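Local coordinates for protein type I modular polyketide synthase (Streptomyces albus subsp. albus, PDB 6IYR) that probably selects a malonyl-type extender unit from coenzyme A and loads it onto the acyl carrier protein during salinomycin polyketide assembly, at residues I217-G222 with L281-G286; P349-V354 with V383-D388; A439-W442 with P447-W450. All coordinates share one frame; numbering follows the deposited sequence.

Interaction 1. Residues I217-G222 with L281-G286. With PO4 (phosphate ion), chain B.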
ATOM      1  N   ILE A 217       1.328  -9.227   1.551  1.00 29.36           N
ATOM      2  CA  ILE A 217       2.025  -9.045   2.797  1.00 34.62           C
ATOM      3  C   ILE A 217       1.383  -7.876   3.514  1.00 30.18           C
ATOM      4  O   ILE A 217       0.985  -6.899   2.915  1.00 25.80           O
ATOM      5  CB  ILE A 217       3.549  -8.896   2.689  1.00 40.00           C
ATOM      6  CG1 ILE A 217       3.935  -7.736   1.797  1.00 39.27           C
ATOM      7  CG2 ILE A 217       4.192 -10.190   2.241  1.00 38.93           C
ATOM      8  CD1 ILE A 217       5.422  -7.513   1.794  1.00 66.69           C
ATOM      9  N   GLY A 218       1.285  -8.014   4.815  1.00 24.45           N
ATOM     10  CA  GLY A 218       0.641  -7.008   5.644  1.00 23.46           C
ATOM     11  C   GLY A 218       1.546  -6.631   6.804  1.00 26.24           C
ATOM     12  O   GLY A 218       2.473  -7.386   7.185  1.00 31.09           O
ATOM     13  N   HIS A 219       1.356  -5.409   7.280  1.00 29.61           N
ATOM     14  CA  HIS A 219       2.163  -4.856   8.340  1.00 29.06           C
ATOM     15  C   HIS A 219       1.213  -4.516   9.493  1.00 25.49           C
ATOM     16  O   HIS A 219       0.322  -3.704   9.374  1.00 25.00           O
ATOM     17  CB  HIS A 219       2.943  -3.633   7.843  1.00 26.76           C
ATOM     18  CG  HIS A 219       4.006  -3.167   8.784  1.00 28.77           C
ATOM     19  ND1 HIS A 219       3.716  -2.696  10.041  1.00 28.40           N
ATOM     20  CD2 HIS A 219       5.334  -2.988   8.611  1.00 28.86           C
ATOM     21  CE1 HIS A 219       4.836  -2.339  10.640  1.00 31.20           C
ATOM     22  NE2 HIS A 219       5.832  -2.501   9.791  1.00 37.57           N
ATOM     23  N   SER A 220       1.347  -5.235  10.591  1.00 25.26           N
ATOM     24  CA  SER A 220       0.396  -5.124  11.687  1.00 24.57           C
ATOM     25  C   SER A 220      -1.048  -5.247  11.207  1.00 25.57           C
ATOM     26  O   SER A 220      -1.439  -6.295  10.676  1.00 27.02           O
ATOM     27  CB  SER A 220       0.611  -3.796  12.455  1.00 36.39           C
ATOM     28  OG  SER A 220      -0.017  -3.857  13.741  1.00 36.69           O
ATOM     29  N   GLN A 221      -1.876  -4.267  11.555  1.00 21.45           N
ATOM     30  CA  GLN A 221      -3.284  -4.216  11.154  1.00 28.29           C
ATOM     31  C   GLN A 221      -3.436  -4.457   9.663  1.00 28.10           C
ATOM     32  O   GLN A 221      -4.496  -4.865   9.208  1.00 29.56           O
ATOM     33  CB  GLN A 221      -3.899  -2.847  11.501  1.00 34.07           C
ATOM     34  CG  GLN A 221      -3.122  -1.663  10.908  1.00 36.37           C
ATOM     35  CD  GLN A 221      -3.477  -0.303  11.520  1.00 48.09           C
ATOM     36  OE1 GLN A 221      -2.831   0.159  12.486  1.00 52.73           O
ATOM     37  NE2 GLN A 221      -4.396   0.416  10.850  1.00 34.44           N
ATOM     38  N   GLY A 222      -2.379  -4.186   8.906  1.00 27.54           N
ATOM     39  CA  GLY A 222      -2.447  -4.342   7.484  1.00 28.48           C
ATOM     40  C   GLY A 222      -2.730  -5.778   7.092  1.00 32.33           C
ATOM     41  O   GLY A 222      -3.301  -6.020   6.044  1.00 27.57           O
ATOM     42  N   LEU A 281      10.765  -4.267  20.569  1.00 24.44           N
ATOM     43  CA  LEU A 281      10.993  -4.183  19.129  1.00 24.95           C
ATOM     44  C   LEU A 281       9.683  -4.407  18.370  1.00 25.29           C
ATOM     45  O   LEU A 281       9.131  -5.510  18.343  1.00 29.21           O
ATOM     46  CB  LEU A 281      12.055  -5.191  18.691  1.00 30.16           C
ATOM     47  CG  LEU A 281      12.369  -5.057  17.185  1.00 34.67           C
ATOM     48  CD1 LEU A 281      12.822  -3.664  16.789  1.00 42.02           C
ATOM     49  CD2 LEU A 281      13.434  -6.072  16.838  1.00 40.26           C
ATOM     50  N   ALA A 282       9.078  -3.329  17.900  1.00 22.92           N
ATOM     51  CA  ALA A 282       7.736  -3.442  17.337  1.00 27.88           C
ATOM     52  C   ALA A 282       7.769  -3.847  15.862  1.00 27.19           C
ATOM     53  O   ALA A 282       6.953  -4.665  15.423  1.00 26.95           O
ATOM     54  CB  ALA A 282       6.974  -2.158  17.520  1.00 28.81           C
ATOM     55  N   SER A 283       8.729  -3.340  15.095  1.00 25.86           N
ATOM     56  CA  SER A 283       8.741  -3.710  13.690  1.00 29.88           C
ATOM     57  C   SER A 283      10.121  -3.587  13.122  1.00 33.21           C
ATOM     58  O   SER A 283      10.898  -2.731  13.543  1.00 29.53           O
ATOM     59  CB  SER A 283       7.696  -2.874  12.905  1.00 26.56           C
ATOM     60  OG  SER A 283       8.156  -1.584  12.620  1.00 33.55           O
ATOM     61  N   VAL A 284      10.453  -4.515  12.238  1.00 28.76           N
ATOM     62  CA  VAL A 284      11.666  -4.425  11.441  1.00 28.78           C
ATOM     63  C   VAL A 284      11.283  -4.252   9.988  1.00 33.63           C
ATOM     64  O   VAL A 284      10.787  -5.193   9.360  1.00 28.11           O
ATOM     65  CB  VAL A 284      12.498  -5.703  11.567  1.00 31.54           C
ATOM     66  CG1 VAL A 284      13.806  -5.594  10.781  1.00 31.01           C
ATOM     67  CG2 VAL A 284      12.767  -5.986  13.036  1.00 37.60           C
ATOM     68  N   ASN A 285      11.539  -3.056   9.466  1.00 29.20           N
ATOM     69  CA  ASN A 285      11.046  -2.638   8.173  1.00 32.21           C
ATOM     70  C   ASN A 285      12.086  -2.610   7.059  1.00 37.11           C
ATOM     71  O   ASN A 285      11.725  -2.483   5.908  1.00 36.00           O
ATOM     72  CB  ASN A 285      10.391  -1.295   8.303  1.00 31.59           C
ATOM     73  CG  ASN A 285       9.243  -1.338   9.266  1.00 35.51           C
ATOM     74  OD1 ASN A 285       8.629  -2.366   9.445  1.00 34.63           O
ATOM     75  ND2 ASN A 285       9.068  -0.287  10.011  1.00 38.79           N
ATOM     76  N   GLY A 286      13.365  -2.736   7.413  1.00 35.68           N
ATOM     77  CA  GLY A 286      14.460  -2.710   6.446  1.00 35.58           C
ATOM     78  C   GLY A 286      15.760  -2.958   7.188  1.00 33.12           C
ATOM     79  O   GLY A 286      15.781  -2.919   8.405  1.00 38.07           O
TER
HETATM   80  P   PO4 B 501      -1.013  -1.125  14.541  1.00 84.92           P
HETATM   81  O1  PO4 B 501      -0.791   0.256  13.954  1.00 65.40           O
HETATM   82  O2  PO4 B 501      -1.965  -1.298  15.738  1.00 52.13           O
HETATM   83  O3  PO4 B 501      -1.580  -1.900  13.362  1.00 60.06           O
HETATM   84  O4  PO4 B 501       0.338  -1.557  15.042  1.00 51.00           O
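The two segments are joined by one hydrogen bond, from the imidazole of His-219 to the side-chain oxygen of Asn-285, between the turn after strand 215-218 and strand 279-286 of another sheet. His-219 NE2 donates to Asn-285 OD1 at 2.8 Å, with an N-H...O angle of 150°. The oxygen lies in the plane of the imidazole, at its edge. The bond is less regular on the amide side, where NE2 is tilted 31° from the carbonyl plane. The His-219 side chain leaves the turn with CG anti to the backbone N (chi1 -168°), which carries the ring across to strand 279-286. There the two side chains meet at about a right angle. Ser-283 adds a van der Waals contact, with its CB 3.6 Å from His-219 NE2. Asn-285 ND2 also makes a weak bond to Ser-283 OG at 3.1 Å, which may help to hold the amide.

His-219 sits in the sequence Gly-218 to Gly-222, which fits the GxSxG nucleophile elbow of acyltransferases. A type II' turn runs from His-219 to Gly-222. Ser-220 is probably the nucleophile, and its OG is hydrogen-bonded to His-323 NE2. A phosphate, probably from the crystallisation liquor, lies beside Ser-220 and accepts from Gln-221 N at 3.0 Å. Donation from NE2 implies a proton on that nitrogen and probably helps to orient the imidazole, one residue before the probable nucleophile.

Interaction 2. Residues P349-V354 with V383-D388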
ATOM      1  N   PRO A 349      -1.525 -16.400  -2.144  1.00 28.72           N
ATOM      2  CA  PRO A 349      -0.517 -16.663  -1.151  1.00 29.54           C
ATOM      3  C   PRO A 349      -0.397 -15.495  -0.148  1.00 34.87           C
ATOM      4  O   PRO A 349      -0.320 -14.314  -0.563  1.00 30.73           O
ATOM      5  CB  PRO A 349       0.748 -16.792  -1.982  1.00 28.67           C
ATOM      6  CG  PRO A 349       0.270 -17.377  -3.308  1.00 31.17           C
ATOM      7  CD  PRO A 349      -1.113 -16.810  -3.501  1.00 33.27           C
ATOM      8  N   PHE A 350      -0.331 -15.844   1.140  1.00 31.46           N
ATOM      9  CA  PHE A 350      -0.268 -14.886   2.256  1.00 27.25           C
ATOM     10  C   PHE A 350       0.976 -15.187   3.085  1.00 30.22           C
ATOM     11  O   PHE A 350       1.096 -16.257   3.712  1.00 27.35           O
ATOM     12  CB  PHE A 350      -1.555 -14.998   3.081  1.00 28.88           C
ATOM     13  CG  PHE A 350      -1.623 -14.062   4.276  1.00 27.79           C
ATOM     14  CD1 PHE A 350      -0.839 -14.285   5.404  1.00 29.99           C
ATOM     15  CD2 PHE A 350      -2.638 -13.139   4.369  1.00 32.09           C
ATOM     16  CE1 PHE A 350      -0.916 -13.428   6.492  1.00 33.97           C
ATOM     17  CE2 PHE A 350      -2.787 -12.334   5.488  1.00 28.28           C
ATOM     18  CZ  PHE A 350      -1.928 -12.479   6.557  1.00 32.66           C
ATOM     19  N   LEU A 351       1.963 -14.300   2.978  1.00 24.97           N
ATOM     20  CA  LEU A 351       3.193 -14.436   3.695  1.00 25.03           C
ATOM     21  C   LEU A 351       3.110 -13.658   5.020  1.00 31.68           C
ATOM     22  O   LEU A 351       3.071 -12.440   5.041  1.00 30.07           O
ATOM     23  CB  LEU A 351       4.360 -13.990   2.848  1.00 27.86           C
ATOM     24  CG  LEU A 351       5.725 -13.992   3.529  1.00 31.79           C
ATOM     25  CD1 LEU A 351       6.036 -15.336   4.164  1.00 37.01           C
ATOM     26  CD2 LEU A 351       6.816 -13.599   2.537  1.00 31.74           C
ATOM     27  N   SER A 352       3.009 -14.392   6.120  1.00 27.87           N
ATOM     28  CA  SER A 352       2.843 -13.801   7.446  1.00 27.31           C
ATOM     29  C   SER A 352       4.080 -13.048   7.859  1.00 26.42           C
ATOM     30  O   SER A 352       5.209 -13.565   7.840  1.00 26.13           O
ATOM     31  CB  SER A 352       2.543 -14.878   8.475  1.00 27.52           C
ATOM     32  OG  SER A 352       2.380 -14.322   9.774  1.00 26.32           O
ATOM     33  N   THR A 353       3.862 -11.816   8.270  1.00 24.58           N
ATOM     34  CA  THR A 353       4.950 -11.046   8.867  1.00 27.06           C
ATOM     35  C   THR A 353       4.986 -11.293  10.380  1.00 30.11           C
ATOM     36  O   THR A 353       5.858 -10.771  11.084  1.00 32.38           O
ATOM     37  CB  THR A 353       4.766  -9.557   8.584  1.00 23.90           C
ATOM     38  OG1 THR A 353       3.485  -9.137   9.055  1.00 24.61           O
ATOM     39  CG2 THR A 353       4.854  -9.303   7.091  1.00 25.57           C
ATOM     40  N   VAL A 354       4.085 -12.144  10.860  1.00 27.91           N
ATOM     41  CA  VAL A 354       4.164 -12.631  12.251  1.00 26.78           C
ATOM     42  C   VAL A 354       5.060 -13.847  12.346  1.00 31.37           C
ATOM     43  O   VAL A 354       6.080 -13.843  13.047  1.00 30.68           O
ATOM     44  CB  VAL A 354       2.801 -13.008  12.829  1.00 27.99           C
ATOM     45  CG1 VAL A 354       2.934 -13.465  14.286  1.00 37.30           C
ATOM     46  CG2 VAL A 354       1.851 -11.837  12.753  1.00 29.54           C
ATOM     47  N   VAL A 383       9.998  -9.453   2.998  1.00 26.69           N
ATOM     48  CA  VAL A 383      10.438  -8.897   1.742  1.00 25.73           C
ATOM     49  C   VAL A 383      11.623  -9.677   1.189  1.00 28.81           C
ATOM     50  O   VAL A 383      11.668  -9.975   0.017  1.00 29.37           O
ATOM     51  CB  VAL A 383      10.773  -7.401   1.853  1.00 31.00           C
ATOM     52  CG1 VAL A 383      11.420  -6.912   0.575  1.00 32.60           C
ATOM     53  CG2 VAL A 383       9.529  -6.598   2.158  1.00 28.64           C
ATOM     54  N   ARG A 384      12.552 -10.037   2.057  1.00 31.08           N
ATOM     55  CA  ARG A 384      13.713 -10.797   1.654  1.00 29.18           C
ATOM     56  C   ARG A 384      13.285 -12.154   1.114  1.00 27.41           C
ATOM     57  O   ARG A 384      13.809 -12.616   0.139  1.00 29.01           O
ATOM     58  CB  ARG A 384      14.694 -10.941   2.805  1.00 34.84           C
ATOM     59  CG  ARG A 384      15.545  -9.708   3.032  1.00 38.99           C
ATOM     60  CD  ARG A 384      16.488  -9.871   4.196  1.00 38.56           C
ATOM     61  NE  ARG A 384      17.289  -8.676   4.399  1.00 44.92           N
ATOM     62  CZ  ARG A 384      18.480  -8.492   3.861  1.00 43.98           C
ATOM     63  NH1 ARG A 384      19.146  -7.380   4.085  1.00 44.74           N
ATOM     64  NH2 ARG A 384      19.003  -9.425   3.097  1.00 47.73           N
ATOM     65  N   THR A 385      12.319 -12.774   1.762  1.00 27.37           N
ATOM     66  CA  THR A 385      11.793 -14.045   1.310  1.00 31.99           C
ATOM     67  C   THR A 385      11.241 -13.919  -0.111  1.00 35.37           C
ATOM     68  O   THR A 385      11.556 -14.738  -0.979  1.00 33.14           O
ATOM     69  CB  THR A 385      10.701 -14.499   2.263  1.00 30.60           C
ATOM     70  OG1 THR A 385      11.343 -14.898   3.469  1.00 30.56           O
ATOM     71  CG2 THR A 385       9.910 -15.675   1.726  1.00 32.81           C
ATOM     72  N   LEU A 386      10.484 -12.853  -0.369  1.00 29.47           N
ATOM     73  CA  LEU A 386       9.860 -12.686  -1.680  1.00 33.03           C
ATOM     74  C   LEU A 386      10.866 -12.361  -2.780  1.00 31.67           C
ATOM     75  O   LEU A 386      10.793 -12.884  -3.896  1.00 29.71           O
ATOM     76  CB  LEU A 386       8.739 -11.653  -1.629  1.00 29.13           C
ATOM     77  CG  LEU A 386       7.632 -12.118  -0.699  1.00 25.64           C
ATOM     78  CD1 LEU A 386       6.614 -11.049  -0.398  1.00 32.34           C
ATOM     79  CD2 LEU A 386       6.902 -13.299  -1.294  1.00 29.72           C
ATOM     80  N   LEU A 387      11.860 -11.583  -2.416  1.00 29.94           N
ATOM     81  CA  LEU A 387      12.921 -11.223  -3.316  1.00 30.63           C
ATOM     82  C   LEU A 387      13.657 -12.481  -3.729  1.00 39.32           C
ATOM     83  O   LEU A 387      13.922 -12.698  -4.910  1.00 27.71           O
ATOM     84  CB  LEU A 387      13.875 -10.287  -2.604  1.00 32.90           C
ATOM     85  CG  LEU A 387      13.871  -8.818  -3.009  1.00 37.72           C
ATOM     86  CD1 LEU A 387      12.683  -8.326  -3.826  1.00 37.91           C
ATOM     87  CD2 LEU A 387      14.200  -7.948  -1.828  1.00 31.14           C
ATOM     88  N   ASP A 388      13.980 -13.321  -2.755  1.00 35.25           N
ATOM     89  CA  ASP A 388      14.653 -14.587  -3.042  1.00 41.30           C
ATOM     90  C   ASP A 388      13.833 -15.540  -3.909  1.00 36.35           C
ATOM     91  O   ASP A 388      14.371 -16.292  -4.682  1.00 33.44           O
ATOM     92  CB  ASP A 388      15.052 -15.301  -1.760  1.00 46.22           C
ATOM     93  CG  ASP A 388      16.423 -15.906  -1.873  1.00 58.62           C
ATOM     94  OD1 ASP A 388      17.393 -15.126  -1.964  1.00 79.82           O
ATOM     95  OD2 ASP A 388      16.517 -17.114  -2.138  1.00 49.99           O
TER
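The short, weakly bonded strand at about 350-351 packs here against helix 379-388, through Leu-351 on one side and Thr-385 and Leu-386 on the other. Leu-351 CD2 does all the close touching from the strand side. It lies 3.7 Å from Leu-386 CG and is also near both methyls of that residue, 3.9 Å from Leu-386 CD1 and 3.8 Å from Leu-386 CD2. The two leucines meet end to end. The same Leu-351 CD2 meets Thr-385 CG2 at 3.8 Å, so one methyl rests against two successive residues of the helix.

With chi1 at 176° the Leu-351 side chain runs out opposite the backbone N, toward the helix. On the helix side, Leu-386 places its CG opposite the carbonyl carbon (chi1 -63°), and its branch point meets the leucine of the strand. Thr-385 presents its methyl to the contact. Its hydroxyl is bonded to the backbone oxygen of Asp-381, one turn earlier in the same helix.

The strand pairs antiparallel with strand 358-359, and Leu-351 also shares backbone bonding with Val-216 on strand 215-218. The contact therefore lies at the outer edge of the parallel sheet that leads into the probable nucleophile elbow. Phe-358, from the neighbouring hairpin strand, touches both Leu-351 and Leu-386.

Beyond Leu-351 the chain turns, and Ser-352 OG accepts from Val-354 N at 3.0 Å in an ST turn.

Interaction 3. Residues A439-W442 with P447-W450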
ATOM      1  N   ALA A 439       0.608   3.470 -14.458  1.00 33.11           N
ATOM      2  CA  ALA A 439       1.624   3.687 -15.497  1.00 33.80           C
ATOM      3  C   ALA A 439       2.999   3.279 -15.049  1.00 30.11           C
ATOM      4  O   ALA A 439       3.742   2.658 -15.808  1.00 29.75           O
ATOM      5  CB  ALA A 439       1.652   5.154 -15.902  1.00 34.10           C
ATOM      6  N   GLU A 440       3.410   3.746 -13.877  1.00 28.67           N
ATOM      7  CA  GLU A 440       4.704   3.343 -13.326  1.00 34.77           C
ATOM      8  C   GLU A 440       4.804   1.844 -13.293  1.00 29.41           C
ATOM      9  O   GLU A 440       5.841   1.260 -13.617  1.00 33.96           O
ATOM     10  CB  GLU A 440       4.891   3.815 -11.898  1.00 37.93           C
ATOM     11  CG  GLU A 440       5.016   5.302 -11.747  1.00 52.60           C
ATOM     12  CD  GLU A 440       4.812   5.726 -10.317  1.00 64.07           C
ATOM     13  OE1 GLU A 440       5.336   5.017  -9.418  1.00 61.21           O
ATOM     14  OE2 GLU A 440       4.088   6.723 -10.111  1.00 51.23           O
ATOM     15  N   ALA A 441       3.762   1.229 -12.785  1.00 29.23           N
ATOM     16  CA  ALA A 441       3.777  -0.230 -12.685  1.00 34.35           C
ATOM     17  C   ALA A 441       3.991  -0.837 -14.059  1.00 29.84           C
ATOM     18  O   ALA A 441       4.852  -1.691 -14.254  1.00 34.34           O
ATOM     19  CB  ALA A 441       2.476  -0.728 -12.119  1.00 27.75           C
ATOM     20  N   TRP A 442       3.127  -0.463 -14.988  1.00 32.51           N
ATOM     21  CA  TRP A 442       3.179  -1.005 -16.348  1.00 31.92           C
ATOM     22  C   TRP A 442       4.552  -0.800 -16.986  1.00 31.02           C
ATOM     23  O   TRP A 442       5.110  -1.726 -17.572  1.00 31.26           O
ATOM     24  CB  TRP A 442       2.063  -0.399 -17.205  1.00 34.33           C
ATOM     25  CG  TRP A 442       2.061  -0.914 -18.576  1.00 39.04           C
ATOM     26  CD1 TRP A 442       1.474  -2.053 -19.010  1.00 37.79           C
ATOM     27  CD2 TRP A 442       2.754  -0.354 -19.710  1.00 37.84           C
ATOM     28  NE1 TRP A 442       1.769  -2.258 -20.338  1.00 35.83           N
ATOM     29  CE2 TRP A 442       2.505  -1.200 -20.803  1.00 38.55           C
ATOM     30  CE3 TRP A 442       3.465   0.831 -19.922  1.00 40.69           C
ATOM     31  CZ2 TRP A 442       2.962  -0.917 -22.093  1.00 40.18           C
ATOM     32  CZ3 TRP A 442       3.932   1.111 -21.206  1.00 47.13           C
ATOM     33  CH2 TRP A 442       3.686   0.233 -22.269  1.00 41.63           C
ATOM     34  N   PRO A 447       1.513  -6.241 -15.225  1.00 44.56           N
ATOM     35  CA  PRO A 447       0.611  -6.430 -16.374  1.00 47.86           C
ATOM     36  C   PRO A 447      -0.712  -5.687 -16.253  1.00 43.82           C
ATOM     37  O   PRO A 447      -1.769  -6.284 -16.278  1.00 42.04           O
ATOM     38  CB  PRO A 447       0.388  -7.947 -16.415  1.00 47.88           C
ATOM     39  CG  PRO A 447       0.604  -8.400 -15.004  1.00 43.87           C
ATOM     40  CD  PRO A 447       1.534  -7.415 -14.336  1.00 49.57           C
ATOM     41  N   VAL A 448      -0.644  -4.367 -16.300  1.00 42.69           N
ATOM     42  CA  VAL A 448      -1.833  -3.560 -16.364  1.00 38.89           C
ATOM     43  C   VAL A 448      -2.568  -3.881 -17.672  1.00 37.57           C
ATOM     44  O   VAL A 448      -1.949  -4.061 -18.716  1.00 40.64           O
ATOM     45  CB  VAL A 448      -1.445  -2.064 -16.315  1.00 41.40           C
ATOM     46  CG1 VAL A 448      -2.673  -1.163 -16.465  1.00 39.86           C
ATOM     47  CG2 VAL A 448      -0.692  -1.775 -15.025  1.00 42.99           C
ATOM     48  N   ASP A 449      -3.882  -3.891 -17.603  1.00 37.91           N
ATOM     49  CA  ASP A 449      -4.720  -4.026 -18.771  1.00 41.54           C
ATOM     50  C   ASP A 449      -5.381  -2.703 -19.104  1.00 34.45           C
ATOM     51  O   ASP A 449      -6.337  -2.272 -18.449  1.00 40.25           O
ATOM     52  CB  ASP A 449      -5.795  -5.072 -18.509  1.00 39.60           C
ATOM     53  CG  ASP A 449      -6.686  -5.309 -19.733  1.00 52.84           C
ATOM     54  OD1 ASP A 449      -6.432  -4.735 -20.808  1.00 46.32           O
ATOM     55  OD2 ASP A 449      -7.686  -6.021 -19.605  1.00 50.09           O
ATOM     56  N   TRP A 450      -4.847  -2.014 -20.103  1.00 35.21           N
ATOM     57  CA  TRP A 450      -5.254  -0.631 -20.354  1.00 31.88           C
ATOM     58  C   TRP A 450      -6.685  -0.456 -20.818  1.00 37.40           C
ATOM     59  O   TRP A 450      -7.274   0.595 -20.581  1.00 40.40           O
ATOM     60  CB  TRP A 450      -4.274   0.038 -21.291  1.00 31.35           C
ATOM     61  CG  TRP A 450      -2.969   0.246 -20.596  1.00 33.70           C
ATOM     62  CD1 TRP A 450      -1.820  -0.411 -20.823  1.00 35.35           C
ATOM     63  CD2 TRP A 450      -2.703   1.179 -19.543  1.00 34.16           C
ATOM     64  NE1 TRP A 450      -0.840   0.039 -19.975  1.00 39.15           N
ATOM     65  CE2 TRP A 450      -1.350   1.046 -19.203  1.00 36.96           C
ATOM     66  CE3 TRP A 450      -3.480   2.122 -18.859  1.00 35.07           C
ATOM     67  CZ2 TRP A 450      -0.747   1.824 -18.206  1.00 33.53           C
ATOM     68  CZ3 TRP A 450      -2.874   2.924 -17.925  1.00 31.40           C
ATOM     69  CH2 TRP A 450      -1.525   2.750 -17.583  1.00 31.80           C
TER
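Trp-442 and Trp-450 form a T-shaped (edge-to-face) pair. The edge of Trp-450 points at the face of Trp-442. The centroids of the two five-membered rings are 4.4 Å apart and the planes stand at 73°. Trp-450 NE1 lies above the Trp-442 ring, offset toward its rim, and comes within 3.3 Å of Trp-442 CD1. Further along the same edge, Trp-450 CZ2 meets Trp-442 CB at 3.7 Å. Trp-450 CH2 lies 4.3 Å from Ala-439 CB.

Val-448 touches both tryptophans. Its CG2 lies 3.8 Å from Trp-442 CB, while its CG1 sits over the centre of one face of Trp-450. The valine torsion (chi1 177°) splits the two methyls between the two rings.

Outside this shell, Arg-89 makes a cation-pi contact with Trp-442 and bonds to its backbone oxygen. Asp-449 shares a backbone bond with Ala-209. The contact folds the chain after helix 431-443 back on the end of that helix. Both tryptophans pack on Thr-44 of strand 41-47, and Ala-439 and Trp-442 rest on Val-91 of strand 88-94.

In the fold
Interactions 1 and 2 are neighbours, with centres 12 Å apart. They meet along strand 215-218 and its turn: Ile-217 CG2 packs 3.7 Å from Leu-386 CD1, and Gly-218 O is 2.8 Å from Thr-353 OG1, a probable hydrogen bond. The segment 217-222 thus bonds Asn-285 through His-219 and touches interaction 2 through Ile-217 and Gly-218. The phosphate beside Ser-220 marks the probable active site in interaction 1. Interaction 3 stands apart, on the opposite side of the chain's centre from interaction 1. Its nearest atoms are about 16 Å from interaction 1 and about 14 Å from interaction 2.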